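PDB 3FAW: reticulocyte binding protein, which probably hydrolyses alpha-1,6-glycosidic links in pullulan and in branched glucans such as glycogen, at the streptococcal cell surface. Local coordinates for residues 472-475 with 480-483; 441-446 with 475-480; 218-223 with 435-440; 293-298 with 373-378. One frame throughout, in Å; residues are numbered along the deposited sequence.

Contact 1 (472-475 with 480-483)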
loop_
_atom_site.group_PDB
_atom_site.type_symbol
_atom_site.label_atom_id
_atom_site.label_comp_id
_atom_site.label_asym_id
_atom_site.label_seq_id
_atom_site.Cartn_x
_atom_site.Cartn_y
_atom_site.Cartn_z
ATOM N N LYS A 472 -5.802 16.162 0.819
ATOM C CA LYS A 472 -5.890 17.622 0.869
ATOM C C LYS A 472 -4.582 18.230 1.370
ATOM O O LYS A 472 -4.027 19.135 0.743
ATOM C CB LYS A 472 -7.061 18.052 1.762
ATOM C CG LYS A 472 -7.347 19.554 1.773
ATOM C CD LYS A 472 -8.549 19.882 2.647
ATOM C CE LYS A 472 -8.860 21.373 2.642
ATOM N NZ LYS A 472 -9.989 21.720 3.550
ATOM N N GLU A 473 -4.094 17.704 2.490
ATOM C CA GLU A 473 -2.866 18.183 3.127
ATOM C C GLU A 473 -1.628 17.936 2.274
ATOM O O GLU A 473 -0.769 18.812 2.158
ATOM C CB GLU A 473 -2.682 17.516 4.495
ATOM C CG GLU A 473 -3.715 17.930 5.549
ATOM C CD GLU A 473 -3.538 19.361 6.059
ATOM O OE1 GLU A 473 -2.438 19.936 5.911
ATOM O OE2 GLU A 473 -4.508 19.908 6.624
ATOM N N ALA A 474 -1.535 16.737 1.697
ATOM C CA ALA A 474 -0.416 16.374 0.827
ATOM C C ALA A 474 -0.413 17.235 -0.439
ATOM O O ALA A 474 0.634 17.740 -0.856
ATOM C CB ALA A 474 -0.484 14.889 0.467
ATOM N N LYS A 475 -1.593 17.409 -1.039
ATOM C CA LYS A 475 -1.720 18.215 -2.249
ATOM C C LYS A 475 -1.398 19.689 -1.982
ATOM O O LYS A 475 -0.853 20.362 -2.855
ATOM C CB LYS A 475 -3.105 18.053 -2.889
ATOM C CG LYS A 475 -3.366 19.019 -4.050
ATOM C CD LYS A 475 -4.283 18.438 -5.112
ATOM C CE LYS A 475 -3.517 17.529 -6.067
ATOM N NZ LYS A 475 -4.284 17.256 -7.315
ATOM N N ASN A 480 1.458 18.612 -7.343
ATOM C CA ASN A 480 1.478 17.476 -8.273
ATOM C C ASN A 480 1.236 16.111 -7.605
ATOM O O ASN A 480 1.345 15.067 -8.255
ATOM C CB ASN A 480 2.808 17.448 -9.036
ATOM C CG ASN A 480 2.960 18.614 -10.008
ATOM O OD1 ASN A 480 4.067 19.105 -10.235
ATOM N ND2 ASN A 480 1.853 19.055 -10.590
ATOM N N MET A 481 0.896 16.125 -6.319
ATOM C CA MET A 481 0.646 14.902 -5.545
ATOM C C MET A 481 -0.353 13.973 -6.235
ATOM O O MET A 481 -1.390 14.418 -6.742
ATOM C CB MET A 481 0.126 15.287 -4.154
ATOM C CG MET A 481 -0.357 14.141 -3.268
ATOM S SD MET A 481 0.947 13.018 -2.744
ATOM C CE MET A 481 2.200 14.156 -2.150
ATOM N N ILE A 482 -0.037 12.681 -6.263
ATOM C CA ILE A 482 -1.016 11.673 -6.668
ATOM C C ILE A 482 -1.120 10.586 -5.611
ATOM O O ILE A 482 -0.142 10.257 -4.946
ATOM C CB ILE A 482 -0.716 11.067 -8.064
ATOM C CG1 ILE A 482 0.617 10.313 -8.086
ATOM C CG2 ILE A 482 -0.727 12.167 -9.126
ATOM C CD1 ILE A 482 0.822 9.509 -9.373
ATOM N N MET A 483 -2.314 10.034 -5.449
ATOM C CA MET A 483 -2.512 8.937 -4.501
ATOM C C MET A 483 -3.317 7.817 -5.133
ATOM O O MET A 483 -4.217 8.059 -5.944
ATOM C CB MET A 483 -3.205 9.437 -3.229
ATOM C CG MET A 483 -2.293 10.223 -2.297
ATOM S SD MET A 483 -3.149 10.880 -0.851
ATOM C CE MET A 483 -1.761 11.517 0.092
HETATM O O HOH W 1 -4.214 13.902 -7.905
#
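Ala474 CB is held by two methionines of the other segment. The methyl end of one comes straight at it, with Met483 CE at 3.6 Å from Ala474 CB, while Met481 wraps alongside, its CG at 3.8 Å from the same Ala474 CB. The two chains are shaped differently. Met483 is extended beyond CG and reaches the helix with its last atom alone. Met481 bends at chi2 (67°) and again at chi3 (49°), and this curl brings its CE back to 3.8 Å from Ala474 CB, with the sulfur passing close by as well. This is the return half of a beta-alpha-beta unit of the TIM barrel: strand 453-456, helix 464-477, then strand 482-485. Met481 and Met483 turn to the helix layer, where Thr446 and Ile442 of helix 432-449 also meet them. Ile482 between them turns the other way, to Phe262, Arg265 and Ala268. Lys475 runs along the more open margin, its two bends laying CE 3.8 Å from Met481 O. That carbonyl takes a hydrogen bond from a water, Met481 O to water 3.1 Å, and the water accepts a weak one from Lys475 NZ at 3.4 Å. The stronger partner of the ammonium group is the hydroxyl of Tyr471, one turn back along the same helix.

Contact 2 (441-446 with 475-480)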
loop_
_atom_site.group_PDB
_atom_site.type_symbol
_atom_site.label_atom_id
_atom_site.label_comp_id
_atom_site.label_asym_id
_atom_site.label_seq_id
_atom_site.Cartn_x
_atom_site.Cartn_y
_atom_site.Cartn_z
ATOM N N SER A 441 1.895 11.838 9.413
ATOM C CA SER A 441 2.944 11.048 8.761
ATOM C C SER A 441 2.970 11.291 7.250
ATOM O O SER A 441 4.040 11.404 6.656
ATOM C CB SER A 441 2.799 9.553 9.071
ATOM O OG SER A 441 1.457 9.125 8.954
ATOM N N ILE A 442 1.793 11.392 6.636
ATOM C CA ILE A 442 1.705 11.728 5.214
ATOM C C ILE A 442 2.302 13.115 4.946
ATOM O O ILE A 442 3.024 13.303 3.968
ATOM C CB ILE A 442 0.245 11.655 4.695
ATOM C CG1 ILE A 442 -0.236 10.197 4.633
ATOM C CG2 ILE A 442 0.128 12.309 3.316
ATOM C CD1 ILE A 442 0.340 9.378 3.480
ATOM N N LYS A 443 2.020 14.078 5.820
ATOM C CA LYS A 443 2.582 15.429 5.691
ATOM C C LYS A 443 4.095 15.449 5.908
ATOM O O LYS A 443 4.822 16.157 5.204
ATOM C CB LYS A 443 1.928 16.387 6.691
ATOM C CG LYS A 443 0.504 16.795 6.349
ATOM C CD LYS A 443 -0.166 17.482 7.530
ATOM C CE LYS A 443 0.404 18.870 7.787
ATOM N NZ LYS A 443 -0.007 19.389 9.117
ATOM N N TYR A 444 4.559 14.688 6.893
ATOM C CA TYR A 444 5.990 14.592 7.185
ATOM C C TYR A 444 6.745 13.944 6.023
ATOM O O TYR A 444 7.726 14.504 5.528
ATOM C CB TYR A 444 6.233 13.820 8.489
ATOM C CG TYR A 444 7.677 13.405 8.699
ATOM C CD1 TYR A 444 8.644 14.327 9.091
ATOM C CD2 TYR A 444 8.074 12.089 8.492
ATOM C CE1 TYR A 444 9.976 13.938 9.280
ATOM C CE2 TYR A 444 9.392 11.694 8.678
ATOM C CZ TYR A 444 10.340 12.615 9.067
ATOM O OH TYR A 444 11.650 12.203 9.246
ATOM N N LEU A 445 6.279 12.779 5.580
ATOM C CA LEU A 445 6.903 12.094 4.449
ATOM C C LEU A 445 6.908 12.961 3.188
ATOM O O LEU A 445 7.916 13.016 2.480
ATOM C CB LEU A 445 6.222 10.749 4.177
ATOM C CG LEU A 445 6.389 9.711 5.298
ATOM C CD1 LEU A 445 5.466 8.502 5.091
ATOM C CD2 LEU A 445 7.847 9.278 5.430
ATOM N N THR A 446 5.800 13.655 2.922
ATOM C CA THR A 446 5.712 14.520 1.744
ATOM C C THR A 446 6.720 15.666 1.803
ATOM O O THR A 446 7.519 15.838 0.891
ATOM C CB THR A 446 4.301 15.132 1.563
ATOM O OG1 THR A 446 3.321 14.092 1.516
ATOM C CG2 THR A 446 4.228 15.934 0.274
ATOM N N LYS A 475 -1.593 17.409 -1.039
ATOM C CA LYS A 475 -1.720 18.215 -2.249
ATOM C C LYS A 475 -1.398 19.689 -1.982
ATOM O O LYS A 475 -0.853 20.362 -2.855
ATOM C CB LYS A 475 -3.105 18.053 -2.889
ATOM C CG LYS A 475 -3.366 19.019 -4.050
ATOM C CD LYS A 475 -4.283 18.438 -5.112
ATOM C CE LYS A 475 -3.517 17.529 -6.067
ATOM N NZ LYS A 475 -4.284 17.256 -7.315
ATOM N N ALA A 476 -1.712 20.177 -0.779
ATOM C CA ALA A 476 -1.385 21.553 -0.395
ATOM C C ALA A 476 0.125 21.784 -0.334
ATOM O O ALA A 476 0.601 22.851 -0.700
ATOM C CB ALA A 476 -2.035 21.915 0.939
ATOM N N ILE A 477 0.873 20.781 0.120
ATOM C CA ILE A 477 2.340 20.854 0.138
ATOM C C ILE A 477 2.907 20.689 -1.274
ATOM O O ILE A 477 3.739 21.489 -1.711
ATOM C CB ILE A 477 2.960 19.770 1.048
ATOM C CG1 ILE A 477 2.500 19.947 2.498
ATOM C CG2 ILE A 477 4.488 19.819 0.982
ATOM C CD1 ILE A 477 2.792 18.745 3.384
ATOM N N ASN A 478 2.441 19.648 -1.966
ATOM C CA ASN A 478 2.900 19.274 -3.310
ATOM C C ASN A 478 1.717 19.253 -4.291
ATOM O O ASN A 478 0.986 18.261 -4.355
ATOM C CB ASN A 478 3.564 17.891 -3.253
ATOM C CG ASN A 478 4.018 17.382 -4.616
ATOM O OD1 ASN A 478 3.966 18.095 -5.621
ATOM N ND2 ASN A 478 4.462 16.130 -4.653
ATOM N N PRO A 479 1.536 20.337 -5.074
ATOM C CA PRO A 479 0.454 20.451 -6.059
ATOM C C PRO A 479 0.345 19.296 -7.066
ATOM O O PRO A 479 -0.743 19.056 -7.591
ATOM C CB PRO A 479 0.799 21.748 -6.808
ATOM C CG PRO A 479 1.580 22.539 -5.852
ATOM C CD PRO A 479 2.376 21.550 -5.055
ATOM N N ASN A 480 1.458 18.612 -7.343
ATOM C CA ASN A 480 1.478 17.476 -8.273
ATOM C C ASN A 480 1.236 16.111 -7.605
ATOM O O ASN A 480 1.345 15.067 -8.255
ATOM C CB ASN A 480 2.808 17.448 -9.036
ATOM C CG ASN A 480 2.960 18.614 -10.008
ATOM O OD1 ASN A 480 4.067 19.105 -10.235
ATOM N ND2 ASN A 480 1.853 19.055 -10.590
#
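The two backbones come closest at Thr446 and Ile477, whose CA atoms lie 7.4 Å apart, just where the second segment finishes its helix and Asn478 departs from helical angles. Thr446 presents its methyl here: CG2 stands 4.0 Å from Ile477 CG2, and the same Thr446 CG2 is 4.1 Å from Asn478 CB, so one methyl meets both the last helical residue and the first beyond it. Its direction comes from chi1 (-55°), which sets CG2 anti to the backbone N and turns the hydroxyl back over its own helix. There Thr446 OG1 bonds to Ile442 O at 2.6 Å, while Thr446 N reaches that oxygen at 3.0 Å from the opposite face of the carbonyl plane. The threonine therefore spends its polar end within its helix and keeps its apolar end for the neighbour. These helices, 432-449 and 464-477, are successive members of the outer layer of the TIM barrel, flanking strand 453-456, and Phe454 of that strand touches Thr446. Ile477 sends its longer branch toward Lys443, nearer the start of the first helix, with CD1 3.8 Å from Lys443 O and the methylene Lys443 CB slightly farther off. Lys443 O is also the acceptor for Ser447 OG. Beyond the helix end the chain is turned by Asn478: its OD1 receives Asn480 N at 3.1 Å, the donor sitting above the amide plane, which makes an Asx turn. Asn478 ND2 makes a weak bond to Val451 O, in the loop leading into strand 453-456.

Contact 3 (218-223 with 435-440)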
loop_
_atom_site.group_PDB
_atom_site.type_symbol
_atom_site.label_atom_id
_atom_site.label_comp_id
_atom_site.label_asym_id
_atom_site.label_seq_id
_atom_site.Cartn_x
_atom_site.Cartn_y
_atom_site.Cartn_z
ATOM N N ASP A 218 7.485 5.699 21.060
ATOM C CA ASP A 218 6.957 6.981 20.595
ATOM C C ASP A 218 6.400 6.826 19.173
ATOM O O ASP A 218 7.157 6.549 18.240
ATOM C CB ASP A 218 8.070 8.036 20.628
ATOM C CG ASP A 218 7.570 9.445 20.360
ATOM O OD1 ASP A 218 6.368 9.632 20.066
ATOM O OD2 ASP A 218 8.393 10.381 20.443
ATOM N N PRO A 219 5.070 6.980 19.000
ATOM C CA PRO A 219 4.512 6.841 17.652
ATOM C C PRO A 219 4.997 7.895 16.649
ATOM O O PRO A 219 4.966 7.640 15.454
ATOM C CB PRO A 219 2.991 6.935 17.868
ATOM C CG PRO A 219 2.798 7.491 19.208
ATOM C CD PRO A 219 4.034 7.251 20.013
ATOM N N TYR A 220 5.447 9.050 17.143
ATOM C CA TYR A 220 5.975 10.131 16.306
ATOM C C TYR A 220 7.501 10.110 16.186
ATOM O O TYR A 220 8.102 11.098 15.772
ATOM C CB TYR A 220 5.504 11.489 16.848
ATOM C CG TYR A 220 4.099 11.829 16.433
ATOM C CD1 TYR A 220 3.016 11.141 16.973
ATOM C CD2 TYR A 220 3.845 12.818 15.486
ATOM C CE1 TYR A 220 1.724 11.430 16.592
ATOM C CE2 TYR A 220 2.547 13.117 15.096
ATOM C CZ TYR A 220 1.490 12.416 15.657
ATOM O OH TYR A 220 0.196 12.687 15.298
ATOM N N ALA A 221 8.117 8.984 16.539
ATOM C CA ALA A 221 9.562 8.789 16.394
ATOM C C ALA A 221 10.014 8.920 14.934
ATOM O O ALA A 221 9.441 8.288 14.042
ATOM C CB ALA A 221 9.968 7.417 16.952
ATOM N N LYS A 222 11.040 9.740 14.706
ATOM C CA LYS A 222 11.551 10.012 13.361
ATOM C C LYS A 222 12.661 9.048 12.941
ATOM O O LYS A 222 13.009 8.975 11.762
ATOM C CB LYS A 222 12.053 11.459 13.264
ATOM C CG LYS A 222 11.008 12.525 13.629
ATOM C CD LYS A 222 9.755 12.445 12.755
ATOM C CE LYS A 222 8.739 13.511 13.128
ATOM N NZ LYS A 222 8.209 13.325 14.511
ATOM N N SER A 223 13.236 8.336 13.907
ATOM C CA SER A 223 14.141 7.220 13.621
ATOM C C SER A 223 14.197 6.269 14.818
ATOM O O SER A 223 13.542 6.506 15.840
ATOM C CB SER A 223 15.548 7.712 13.245
ATOM O OG SER A 223 16.305 6.676 12.623
ATOM N N ARG A 435 -6.411 9.639 13.475
ATOM C CA ARG A 435 -6.415 10.372 12.213
ATOM C C ARG A 435 -5.169 11.255 12.091
ATOM O O ARG A 435 -4.576 11.340 11.019
ATOM C CB ARG A 435 -7.683 11.215 12.068
ATOM C CG ARG A 435 -7.821 11.871 10.699
ATOM C CD ARG A 435 -9.161 12.566 10.558
ATOM N NE ARG A 435 -10.260 11.618 10.395
ATOM C CZ ARG A 435 -11.538 11.966 10.263
ATOM N NH1 ARG A 435 -11.901 13.245 10.277
ATOM N NH2 ARG A 435 -12.463 11.026 10.117
ATOM N N ARG A 436 -4.770 11.896 13.189
ATOM C CA ARG A 436 -3.532 12.689 13.212
ATOM C C ARG A 436 -2.296 11.875 12.825
ATOM O O ARG A 436 -1.451 12.350 12.059
ATOM C CB ARG A 436 -3.301 13.324 14.588
ATOM C CG ARG A 436 -3.999 14.663 14.796
ATOM C CD ARG A 436 -3.318 15.467 15.895
ATOM N NE ARG A 436 -1.957 15.857 15.517
ATOM C CZ ARG A 436 -1.083 16.456 16.324
ATOM N NH1 ARG A 436 -1.405 16.754 17.575
ATOM N NH2 ARG A 436 0.124 16.772 15.870
ATOM N N VAL A 437 -2.191 10.654 13.348
ATOM C CA VAL A 437 -1.052 9.784 13.043
ATOM C C VAL A 437 -0.917 9.548 11.536
ATOM O O VAL A 437 0.175 9.662 10.980
ATOM C CB VAL A 437 -1.162 8.416 13.761
ATOM C CG1 VAL A 437 -0.127 7.439 13.211
ATOM C CG2 VAL A 437 -1.006 8.587 15.268
ATOM N N LEU A 438 -2.035 9.230 10.888
ATOM C CA LEU A 438 -2.069 9.012 9.441
ATOM C C LEU A 438 -1.724 10.288 8.671
ATOM O O LEU A 438 -0.817 10.292 7.836
ATOM C CB LEU A 438 -3.451 8.494 9.015
ATOM C CG LEU A 438 -3.666 8.140 7.537
ATOM C CD1 LEU A 438 -4.796 7.124 7.380
ATOM C CD2 LEU A 438 -3.954 9.385 6.690
ATOM N N VAL A 439 -2.446 11.364 8.970
ATOM C CA VAL A 439 -2.298 12.636 8.255
ATOM C C VAL A 439 -0.944 13.312 8.524
ATOM O O VAL A 439 -0.310 13.816 7.593
ATOM C CB VAL A 439 -3.473 13.600 8.576
ATOM C CG1 VAL A 439 -3.267 14.958 7.926
ATOM C CG2 VAL A 439 -4.792 12.994 8.116
ATOM N N ASP A 440 -0.498 13.315 9.779
ATOM C CA ASP A 440 0.801 13.909 10.127
ATOM C C ASP A 440 1.974 13.168 9.483
ATOM O O ASP A 440 2.945 13.799 9.072
ATOM C CB ASP A 440 1.024 13.954 11.645
ATOM C CG ASP A 440 0.031 14.848 12.369
ATOM O OD1 ASP A 440 -0.535 15.784 11.758
ATOM O OD2 ASP A 440 -0.180 14.600 13.572
#
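At the edge of the Tyr220 ring, in its plane, sits Asp440 OD2, and over one face of the Arg436 guanidinium lies the tyrosine hydroxyl; Asp440 CG occupies an in-plane position at that guanidinium's edge. The tyrosine and the arginine converge on one carboxylate oxygen. Tyr220 OH donates to Asp440 OD2 at 2.6 Å on the anti lone pair, whereas Arg436 NE, 2.9 Å from Asp440 OD2 in a salt bridge, meets its syn lone pair, with the oxygen somewhat out of the guanidinium plane. A weak third bond comes from Arg436 NH2. Ring and carboxylate planes stand 56° apart. These donors probably offset the nearness of Arg436 O, another acceptor 3.0 Å from Asp440 OD2. The contact joins the carbohydrate-binding module 48, through Tyr220, to helix 432-449 of the TIM barrel. Arg436 NH1 also bonds to Tyr131 O and Gly133 O. Farther along the ring, Tyr220 CE1 rests obliquely against Val437 CG2 at 4.2 Å, and Phe352 meets the same ring. The tyrosine is presented by a type I turn, Asp218 to Ala221, overlapped by an Asx turn in which Asp218 OD1 accepts from Tyr220 N at 3.1 Å, met from above the carboxylate plane. Lys222 bends at chi2 (-58°) and again at chi4, and its NZ comes back to Tyr220 O at 2.6 Å in the carbonyl plane.

Contact 4 (293-298 with 373-378)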
loop_
_atom_site.group_PDB
_atom_site.type_symbol
_atom_site.label_atom_id
_atom_site.label_comp_id
_atom_site.label_asym_id
_atom_site.label_seq_id
_atom_site.Cartn_x
_atom_site.Cartn_y
_atom_site.Cartn_z
ATOM N N GLY A 293 20.607 -4.667 -1.661
ATOM C CA GLY A 293 19.302 -4.516 -1.024
ATOM C C GLY A 293 19.126 -3.264 -0.182
ATOM O O GLY A 293 18.292 -3.242 0.719
ATOM N N THR A 294 19.902 -2.225 -0.483
ATOM C CA THR A 294 19.840 -0.956 0.241
ATOM C C THR A 294 19.370 0.171 -0.676
ATOM O O THR A 294 19.346 0.012 -1.900
ATOM C CB THR A 294 21.222 -0.570 0.826
ATOM O OG1 THR A 294 22.161 -0.362 -0.238
ATOM C CG2 THR A 294 21.752 -1.657 1.772
ATOM N N PHE A 295 18.994 1.303 -0.074
ATOM C CA PHE A 295 18.655 2.523 -0.819
ATOM C C PHE A 295 19.799 2.945 -1.739
ATOM O O PHE A 295 19.568 3.358 -2.878
ATOM C CB PHE A 295 18.344 3.695 0.132
ATOM C CG PHE A 295 17.135 3.482 1.015
ATOM C CD1 PHE A 295 15.910 3.117 0.474
ATOM C CD2 PHE A 295 17.221 3.680 2.389
ATOM C CE1 PHE A 295 14.798 2.926 1.286
ATOM C CE2 PHE A 295 16.112 3.498 3.204
ATOM C CZ PHE A 295 14.898 3.122 2.649
ATOM N N ALA A 296 21.025 2.847 -1.227
ATOM C CA ALA A 296 22.232 3.251 -1.952
ATOM C C ALA A 296 22.520 2.373 -3.176
ATOM O O ALA A 296 23.027 2.865 -4.187
ATOM C CB ALA A 296 23.434 3.252 -1.009
ATOM N N ALA A 297 22.209 1.079 -3.081
ATOM C CA ALA A 297 22.352 0.161 -4.219
ATOM C C ALA A 297 21.262 0.409 -5.269
ATOM O O ALA A 297 21.538 0.412 -6.476
ATOM C CB ALA A 297 22.313 -1.295 -3.741
ATOM N N PHE A 298 20.030 0.614 -4.803
ATOM C CA PHE A 298 18.890 0.900 -5.687
ATOM C C PHE A 298 19.216 2.024 -6.677
ATOM O O PHE A 298 18.879 1.930 -7.857
ATOM C CB PHE A 298 17.652 1.275 -4.857
ATOM C CG PHE A 298 16.338 1.109 -5.589
ATOM C CD1 PHE A 298 15.448 0.106 -5.218
ATOM C CD2 PHE A 298 15.980 1.966 -6.629
ATOM C CE1 PHE A 298 14.227 -0.048 -5.871
ATOM C CE2 PHE A 298 14.761 1.816 -7.293
ATOM C CZ PHE A 298 13.882 0.806 -6.909
ATOM N N LYS A 373 16.600 10.031 1.312
ATOM C CA LYS A 373 16.612 11.336 0.653
ATOM C C LYS A 373 17.519 11.347 -0.580
ATOM O O LYS A 373 17.173 11.940 -1.601
ATOM C CB LYS A 373 17.058 12.433 1.626
ATOM C CG LYS A 373 15.994 12.898 2.617
ATOM C CD LYS A 373 16.551 14.026 3.464
ATOM C CE LYS A 373 15.573 14.545 4.489
ATOM N NZ LYS A 373 15.978 15.912 4.950
ATOM N N GLN A 374 18.675 10.697 -0.479
ATOM C CA GLN A 374 19.643 10.652 -1.577
ATOM C C GLN A 374 19.109 9.834 -2.751
ATOM O O GLN A 374 19.204 10.262 -3.902
ATOM C CB GLN A 374 20.983 10.080 -1.097
ATOM C CG GLN A 374 22.108 10.121 -2.143
ATOM C CD GLN A 374 22.527 11.536 -2.515
ATOM O OE1 GLN A 374 22.475 11.927 -3.682
ATOM N NE2 GLN A 374 22.942 12.307 -1.521
ATOM N N LEU A 375 18.551 8.663 -2.456
ATOM C CA LEU A 375 17.882 7.849 -3.468
ATOM C C LEU A 375 16.776 8.644 -4.178
ATOM O O LEU A 375 16.661 8.591 -5.398
ATOM C CB LEU A 375 17.285 6.584 -2.835
ATOM C CG LEU A 375 16.379 5.726 -3.727
ATOM C CD1 LEU A 375 17.139 5.244 -4.958
ATOM C CD2 LEU A 375 15.803 4.550 -2.948
ATOM N N ILE A 376 15.976 9.378 -3.406
ATOM C CA ILE A 376 14.854 10.152 -3.954
ATOM C C ILE A 376 15.349 11.325 -4.815
ATOM O O ILE A 376 14.778 11.615 -5.864
ATOM C CB ILE A 376 13.906 10.643 -2.830
ATOM C CG1 ILE A 376 13.123 9.455 -2.256
ATOM C CG2 ILE A 376 12.934 11.685 -3.355
ATOM C CD1 ILE A 376 12.274 9.785 -1.030
ATOM N N HIS A 377 16.428 11.966 -4.373
ATOM C CA HIS A 377 17.111 13.003 -5.156
ATOM C C HIS A 377 17.678 12.420 -6.458
ATOM O O HIS A 377 17.612 13.058 -7.503
ATOM C CB HIS A 377 18.227 13.642 -4.318
ATOM C CG HIS A 377 18.738 14.946 -4.860
ATOM N ND1 HIS A 377 17.951 16.075 -4.955
ATOM C CD2 HIS A 377 19.968 15.307 -5.300
ATOM C CE1 HIS A 377 18.668 17.069 -5.451
ATOM N NE2 HIS A 377 19.897 16.631 -5.664
ATOM N N ASP A 378 18.222 11.205 -6.386
ATOM C CA ASP A 378 18.725 10.491 -7.575
ATOM C C ASP A 378 17.589 10.081 -8.532
ATOM O O ASP A 378 17.770 10.072 -9.743
ATOM C CB ASP A 378 19.539 9.252 -7.169
ATOM C CG ASP A 378 20.786 9.593 -6.345
ATOM O OD1 ASP A 378 21.135 10.788 -6.221
ATOM O OD2 ASP A 378 21.415 8.655 -5.807
#
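Phe298, whose ring rests against Leu375, ties its backbone N to Thr294 O at 3.0 Å, and that carbonyl also takes a weak bond from Ala297 N. The stronger claim on Ala297 N is made by the Thr294 side chain: OG1 accepts it at 3.2 Å with an N-H...O angle of 152°. Thr294 is thus the N-cap of the short helix 295-298, and its hydroxyl has a further partner in Gln291 O. From this capped turn Phe295 and Phe298 reach out to Leu375, which gives one methyl to each. Leu375 CD2 meets Phe295 CD1 at 3.7 Å, the two side chains standing nearly square to each other, while Leu375 CD1 meets Phe298 CD2 at 3.9 Å. Both methyls approach their rings obliquely. In the TIM barrel this contact joins chain that follows strand 269-273 to helix 367-381, the helix that follows strand 312-315. Phe298 carries the packing inward to Ile313 and Leu315 of that strand, and its ring also meets Phe278. Different first torsions, CG beside the backbone N in Phe295 (-63°) and anti to it in Phe298 (-159°), send the rings apart, and each meets its own methyl of Leu375. The Phe295 carbonyl also borders the leucine, with Leu375 CD1 3.7 Å from Phe295 O. Phe295 continues along helix 367-381 to touch Glu371 and Leu372.

All four contacts involve the TIM barrel. Contact 3 opens first along the chain, contact 4 is nested inside the loop it closes, and contacts 2 and 1 follow, ending on the same stretch. Contacts 1 and 2 share helix 464-477, their centres about 6 Å apart, and touch through Met481 and Thr446. Helix 432-449 links contact 2 to contact 3, about 14 Å away between centres. Contact 4 stands apart, its centre 20 to 23 Å from the others. Helix 432-449 thus packs along the next barrel helix and, through its earlier half, also receives the loop of the carbohydrate-binding module, joining the module to the catalytic barrel's outer layer.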